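Long-range contacts in CCMAN5 (Cellulosimicrobium cellulans, PDB 2XSG), which hydrolyses alpha-mannosidic bonds as a calcium-containing glycoside hydrolase of family 92, and enables the mannose-6-phosphate modification of yeast-produced human lysosomal enzymes: residues R170-V175 with S188-G193; Y200-T205 with H399-V404. All blocks are in the same frame, centred on the assembly; numbering follows the deposited sequence.

Interaction 1: residues R170-V175 with S188-G193; sequences RRSSSV and SGQVTG
A classic beta bulge interrupts this antiparallel hairpin: Arg171 and Ser172 both face Thr192, whose carbonyl oxygen draws in three N-H groups. Arg171 N lies 2.7 Å from Thr192 O, in the carbonyl plane, while the bonds from Ser172 N and from Arg170 NH1 are weak. Arg170 reaches back because its chain bends at chi2 and chi3, laying one guanidinium face over Val191 CB; Leu163 O and the carboxylate of Asp78 hold the rest of that group. On the face carrying Ser172 and Thr192, Gln190 folds at chi2 (88°) and sends NE2 across to Ser172 OG, 3.0 Å away and close to the amide plane. The amide's rotation is fixed from its other end, where Thr192 OG1 donates to Gln190 OE1 over 2.6 Å, from above the carbonyl plane. An alanine at Gln190 would remove both amide bonds and would probably leave Ser172 OG and Thr192 OG1 less firmly oriented. Further along, Ser174 N bonds to Gln190 O, and the Ser174 side chain, chi1 68°, turns OG back to accept from Gln190 N at 3.1 Å. One water, 3.0 Å from Ser174 OG, donates to Ser188 O.

Interaction 2: residues Y200-T205 with H399-V404; sequences YTLYYT and HSVPTV
His399 opens the loop segment with a single backbone bridge to Tyr200, a point at which a loop of the catalytic domain meets a strand of the N-terminal domain. Its carbonyl oxygen accepts from Thr201 N at 3.2 Å, with the donor nearly along the C=O axis (171°), and it also receives a CA-H...O contact from Tyr200. The imidazole leads away from the strand, stacking on Trp406 and bonding through ND1 to Phe397 O. At Ser400 the chain turns: CB is set away from the strand and OG is hydrogen-bonded to Asp349, while the carbonyl oxygen comes up against a methyl group, 3.2 Å from Leu202 CD2. At Val401 the bond from CA to CB also leads away from the strand, and the closest contact is made by its carbonyl oxygen, 3.3 Å from Tyr200 CB. Pro402 then supplies the main side-chain packing. Tyr200 has its CG in the crowded position between backbone N and carbonyl carbon (chi1 65°), which brings one ring face against the proline. Pro402 CB stands 3.9 Å from the ring centroid and 14° off its normal, a CH-pi contact, while Pro402 CD lies toward the CD2 side of the ring, 3.7 Å from Tyr200 CD2. Leu202 crosses the proline at about a right angle, placing CD1 4.0 Å from Pro402 CD. The phenol OH, beyond this packing, is held by Asp78 and Asn166. At this contact one backbone hydrogen bond links the segments; the rest is van der Waals and CH-pi packing, with backbone carbonyls set against carbon atoms.

From the N terminus, strand 169-179 runs out and strand 185-195 returns beside it, so interaction 1 closes a short hairpin loop within the N-terminal domain. The chain then turns directly into strand 198-208, next in the same sheet, where interaction 2 opens; its partner loop comes nearly two hundred residues later, in the catalytic domain. The two contacts are therefore in series, neither nested nor crossing. They nevertheless touch across the sheet: Thr192 OG1 and Thr201 OG1 are 2.7 Å apart, probably hydrogen-bonded, and Tyr204 OH probably bonds to Ser174 O. Together they connect the hairpin, through strand 198-208, to the loop before helix 409-418.

Interaction 1: residues R170-V175 with S188-G193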
loop_
_atom_site.group_PDB
_atom_site.type_symbol
_atom_site.label_atom_id
_atom_site.label_comp_id
_atom_site.label_asym_id
_atom_site.label_seq_id
_atom_site.Cartn_x
_atom_site.Cartn_y
_atom_site.Cartn_z
ATOM N N ARG A 170 -16.434 -2.649 14.791
ATOM C CA ARG A 170 -16.292 -1.831 15.976
ATOM C C ARG A 170 -16.271 -2.747 17.198
ATOM O O ARG A 170 -17.193 -3.549 17.392
ATOM C CB ARG A 170 -17.444 -0.810 16.061
ATOM C CG ARG A 170 -17.716 -0.202 17.448
ATOM C CD ARG A 170 -16.513 0.592 18.027
ATOM N NE ARG A 170 -16.293 1.812 17.262
ATOM C CZ ARG A 170 -15.233 2.049 16.493
ATOM N NH1 ARG A 170 -14.220 1.185 16.412
ATOM N NH2 ARG A 170 -15.168 3.183 15.823
ATOM N N ARG A 171 -15.217 -2.638 17.996
ATOM C CA ARG A 171 -15.080 -3.467 19.210
ATOM C C ARG A 171 -15.499 -2.731 20.475
ATOM O O ARG A 171 -16.261 -3.269 21.271
ATOM C CB ARG A 171 -13.663 -4.064 19.346
ATOM C CG ARG A 171 -13.283 -5.026 18.200
ATOM C CD ARG A 171 -14.287 -6.188 18.091
ATOM N NE ARG A 171 -14.161 -6.981 16.862
ATOM C CZ ARG A 171 -13.300 -7.990 16.703
ATOM N NH1 ARG A 171 -12.469 -8.316 17.682
ATOM N NH2 ARG A 171 -13.258 -8.671 15.561
ATOM N N SER A 172 -15.003 -1.509 20.647
ATOM C CA SER A 172 -15.414 -0.656 21.758
ATOM C C SER A 172 -15.153 0.813 21.411
ATOM O O SER A 172 -14.316 1.121 20.548
ATOM C CB SER A 172 -14.710 -1.039 23.058
ATOM O OG SER A 172 -13.315 -0.830 22.960
ATOM N N SER A 173 -15.879 1.708 22.073
ATOM C CA SER A 173 -15.659 3.138 21.895
ATOM C C SER A 173 -16.067 3.896 23.151
ATOM O O SER A 173 -16.798 3.358 23.998
ATOM C CB SER A 173 -16.448 3.665 20.682
ATOM O OG SER A 173 -17.845 3.646 20.953
ATOM N N SER A 174 -15.574 5.129 23.282
ATOM C CA SER A 174 -15.978 6.010 24.386
ATOM C C SER A 174 -15.953 7.453 23.954
ATOM O O SER A 174 -15.268 7.826 22.992
ATOM C CB SER A 174 -15.073 5.841 25.611
ATOM O OG SER A 174 -13.761 6.320 25.323
ATOM N N VAL A 175 -16.703 8.268 24.687
ATOM C CA VAL A 175 -16.735 9.700 24.437
ATOM C C VAL A 175 -16.947 10.427 25.771
ATOM O O VAL A 175 -17.790 10.033 26.572
ATOM C CB VAL A 175 -17.778 10.071 23.340
ATOM C CG1 VAL A 175 -19.208 9.604 23.741
ATOM C CG2 VAL A 175 -17.728 11.588 23.014
ATOM N N SER A 188 -13.561 13.572 23.614
ATOM C CA SER A 188 -12.386 12.703 23.623
ATOM C C SER A 188 -12.714 11.319 24.125
ATOM O O SER A 188 -13.693 11.129 24.869
ATOM C CB SER A 188 -11.278 13.306 24.501
ATOM O OG SER A 188 -11.673 13.287 25.863
ATOM N N GLY A 189 -11.871 10.360 23.733
ATOM C CA GLY A 189 -12.033 8.967 24.114
ATOM C C GLY A 189 -11.212 8.048 23.231
ATOM O O GLY A 189 -10.178 8.451 22.703
ATOM N N GLN A 190 -11.686 6.816 23.063
ATOM C CA GLN A 190 -10.966 5.817 22.287
ATOM C C GLN A 190 -11.912 5.096 21.350
ATOM O O GLN A 190 -13.131 5.020 21.593
ATOM C CB GLN A 190 -10.280 4.815 23.218
ATOM C CG GLN A 190 -11.245 3.936 24.042
ATOM C CD GLN A 190 -11.660 2.658 23.301
ATOM O OE1 GLN A 190 -11.029 2.263 22.318
ATOM N NE2 GLN A 190 -12.719 2.016 23.772
ATOM N N VAL A 191 -11.346 4.571 20.269
ATOM C CA VAL A 191 -12.073 3.690 19.385
ATOM C C VAL A 191 -11.217 2.450 19.195
ATOM O O VAL A 191 -10.014 2.554 18.969
ATOM C CB VAL A 191 -12.436 4.360 18.021
ATOM C CG1 VAL A 191 -13.467 5.461 18.217
ATOM C CG2 VAL A 191 -11.204 4.922 17.327
ATOM N N THR A 192 -11.833 1.282 19.339
ATOM C CA THR A 192 -11.137 0.014 19.113
ATOM C C THR A 192 -11.841 -0.710 17.974
ATOM O O THR A 192 -13.056 -0.951 18.017
ATOM C CB THR A 192 -11.053 -0.825 20.417
ATOM O OG1 THR A 192 -10.303 -0.089 21.390
ATOM C CG2 THR A 192 -10.386 -2.206 20.191
ATOM N N GLY A 193 -11.080 -0.990 16.923
ATOM C CA GLY A 193 -11.612 -1.655 15.747
ATOM C C GLY A 193 -10.872 -2.949 15.474
ATOM O O GLY A 193 -9.991 -3.351 16.233
HETATM O O HOH W 1 -13.835 8.925 26.889
#

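Interaction 2: residues Y200-T205 with H399-V404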
loop_
_atom_site.group_PDB
_atom_site.type_symbol
_atom_site.label_atom_id
_atom_site.label_comp_id
_atom_site.label_asym_id
_atom_site.label_seq_id
_atom_site.Cartn_x
_atom_site.Cartn_y
_atom_site.Cartn_z
ATOM N N TYR A 200 -7.029 -2.969 17.068
ATOM C CA TYR A 200 -6.193 -1.778 17.248
ATOM C C TYR A 200 -6.992 -0.744 18.061
ATOM O O TYR A 200 -8.212 -0.711 18.002
ATOM C CB TYR A 200 -5.796 -1.174 15.892
ATOM C CG TYR A 200 -6.990 -0.641 15.123
ATOM C CD1 TYR A 200 -7.681 -1.441 14.216
ATOM C CD2 TYR A 200 -7.438 0.669 15.323
ATOM C CE1 TYR A 200 -8.793 -0.945 13.529
ATOM C CE2 TYR A 200 -8.555 1.160 14.654
ATOM C CZ TYR A 200 -9.222 0.350 13.766
ATOM O OH TYR A 200 -10.319 0.855 13.113
ATOM N N THR A 201 -6.296 0.091 18.818
ATOM C CA THR A 201 -6.944 1.191 19.522
ATOM C C THR A 201 -6.282 2.529 19.189
ATOM O O THR A 201 -5.049 2.633 19.157
ATOM C CB THR A 201 -6.904 0.951 21.034
ATOM O OG1 THR A 201 -7.623 -0.257 21.321
ATOM C CG2 THR A 201 -7.535 2.130 21.809
ATOM N N LEU A 202 -7.112 3.538 18.950
ATOM C CA LEU A 202 -6.659 4.926 18.777
ATOM C C LEU A 202 -7.424 5.852 19.706
ATOM O O LEU A 202 -8.634 5.675 19.918
ATOM C CB LEU A 202 -6.850 5.378 17.329
ATOM C CG LEU A 202 -5.851 4.834 16.301
ATOM C CD1 LEU A 202 -6.328 5.222 14.921
ATOM C CD2 LEU A 202 -4.419 5.391 16.557
ATOM N N TYR A 203 -6.715 6.823 20.283
ATOM C CA TYR A 203 -7.337 7.853 21.116
ATOM C C TYR A 203 -7.576 9.099 20.282
ATOM O O TYR A 203 -6.852 9.354 19.310
ATOM C CB TYR A 203 -6.481 8.155 22.363
ATOM C CG TYR A 203 -6.265 6.918 23.192
ATOM C CD1 TYR A 203 -5.178 6.083 22.950
ATOM C CD2 TYR A 203 -7.174 6.547 24.178
ATOM C CE1 TYR A 203 -4.971 4.927 23.677
ATOM C CE2 TYR A 203 -6.987 5.356 24.925
ATOM C CZ TYR A 203 -5.877 4.563 24.665
ATOM O OH TYR A 203 -5.654 3.408 25.390
ATOM N N TYR A 204 -8.609 9.860 20.633
ATOM C CA TYR A 204 -8.933 11.051 19.848
ATOM C C TYR A 204 -9.289 12.249 20.746
ATOM O O TYR A 204 -9.725 12.082 21.872
ATOM C CB TYR A 204 -10.069 10.747 18.839
ATOM C CG TYR A 204 -11.393 10.537 19.538
ATOM C CD1 TYR A 204 -12.263 11.607 19.750
ATOM C CD2 TYR A 204 -11.747 9.280 20.047
ATOM C CE1 TYR A 204 -13.459 11.433 20.421
ATOM C CE2 TYR A 204 -12.946 9.094 20.739
ATOM C CZ TYR A 204 -13.789 10.178 20.923
ATOM O OH TYR A 204 -14.972 10.019 21.591
ATOM N N THR A 205 -9.102 13.456 20.211
ATOM C CA THR A 205 -9.677 14.673 20.766
ATOM C C THR A 205 -10.262 15.467 19.593
ATOM O O THR A 205 -9.668 15.507 18.521
ATOM C CB THR A 205 -8.626 15.527 21.544
ATOM O OG1 THR A 205 -9.268 16.688 22.088
ATOM C CG2 THR A 205 -7.494 15.987 20.615
ATOM N N HIS A 399 -2.987 -3.709 18.377
ATOM C CA HIS A 399 -2.019 -2.840 17.690
ATOM C C HIS A 399 -2.256 -1.309 17.817
ATOM O O HIS A 399 -3.332 -0.877 18.224
ATOM C CB HIS A 399 -1.864 -3.300 16.247
ATOM C CG HIS A 399 -1.003 -4.514 16.127
ATOM N ND1 HIS A 399 -1.414 -5.764 16.548
ATOM C CD2 HIS A 399 0.270 -4.660 15.700
ATOM C CE1 HIS A 399 -0.433 -6.628 16.359
ATOM N NE2 HIS A 399 0.601 -5.982 15.858
ATOM N N SER A 400 -1.228 -0.506 17.516
ATOM C CA SER A 400 -1.267 0.946 17.790
ATOM C C SER A 400 -2.028 1.745 16.736
ATOM O O SER A 400 -2.411 2.889 16.984
ATOM C CB SER A 400 0.156 1.518 17.997
ATOM O OG SER A 400 0.874 1.642 16.781
ATOM N N VAL A 401 -2.232 1.126 15.569
ATOM C CA VAL A 401 -2.937 1.714 14.413
ATOM C C VAL A 401 -3.607 0.548 13.673
ATOM O O VAL A 401 -3.197 -0.603 13.872
ATOM C CB VAL A 401 -1.966 2.410 13.434
ATOM C CG1 VAL A 401 -1.262 3.608 14.085
ATOM C CG2 VAL A 401 -0.940 1.414 12.878
ATOM N N PRO A 402 -4.629 0.821 12.821
ATOM C CA PRO A 402 -5.163 -0.265 12.019
ATOM C C PRO A 402 -4.033 -0.897 11.234
ATOM O O PRO A 402 -3.127 -0.195 10.764
ATOM C CB PRO A 402 -6.161 0.421 11.072
ATOM C CG PRO A 402 -6.037 1.857 11.287
ATOM C CD PRO A 402 -5.353 2.084 12.591
ATOM N N THR A 403 -4.068 -2.218 11.124
ATOM C CA THR A 403 -2.960 -2.949 10.516
ATOM C C THR A 403 -3.466 -4.243 9.880
ATOM O O THR A 403 -4.643 -4.602 10.023
ATOM C CB THR A 403 -1.853 -3.201 11.554
ATOM O OG1 THR A 403 -0.632 -3.581 10.901
ATOM C CG2 THR A 403 -2.285 -4.274 12.585
ATOM N N VAL A 404 -2.602 -4.934 9.147
ATOM C CA VAL A 404 -3.071 -6.088 8.375
ATOM C C VAL A 404 -2.324 -7.369 8.737
ATOM O O VAL A 404 -2.867 -8.210 9.423
ATOM C CB VAL A 404 -3.003 -5.839 6.862
ATOM C CG1 VAL A 404 -3.705 -6.970 6.090
ATOM C CG2 VAL A 404 -3.620 -4.476 6.513
#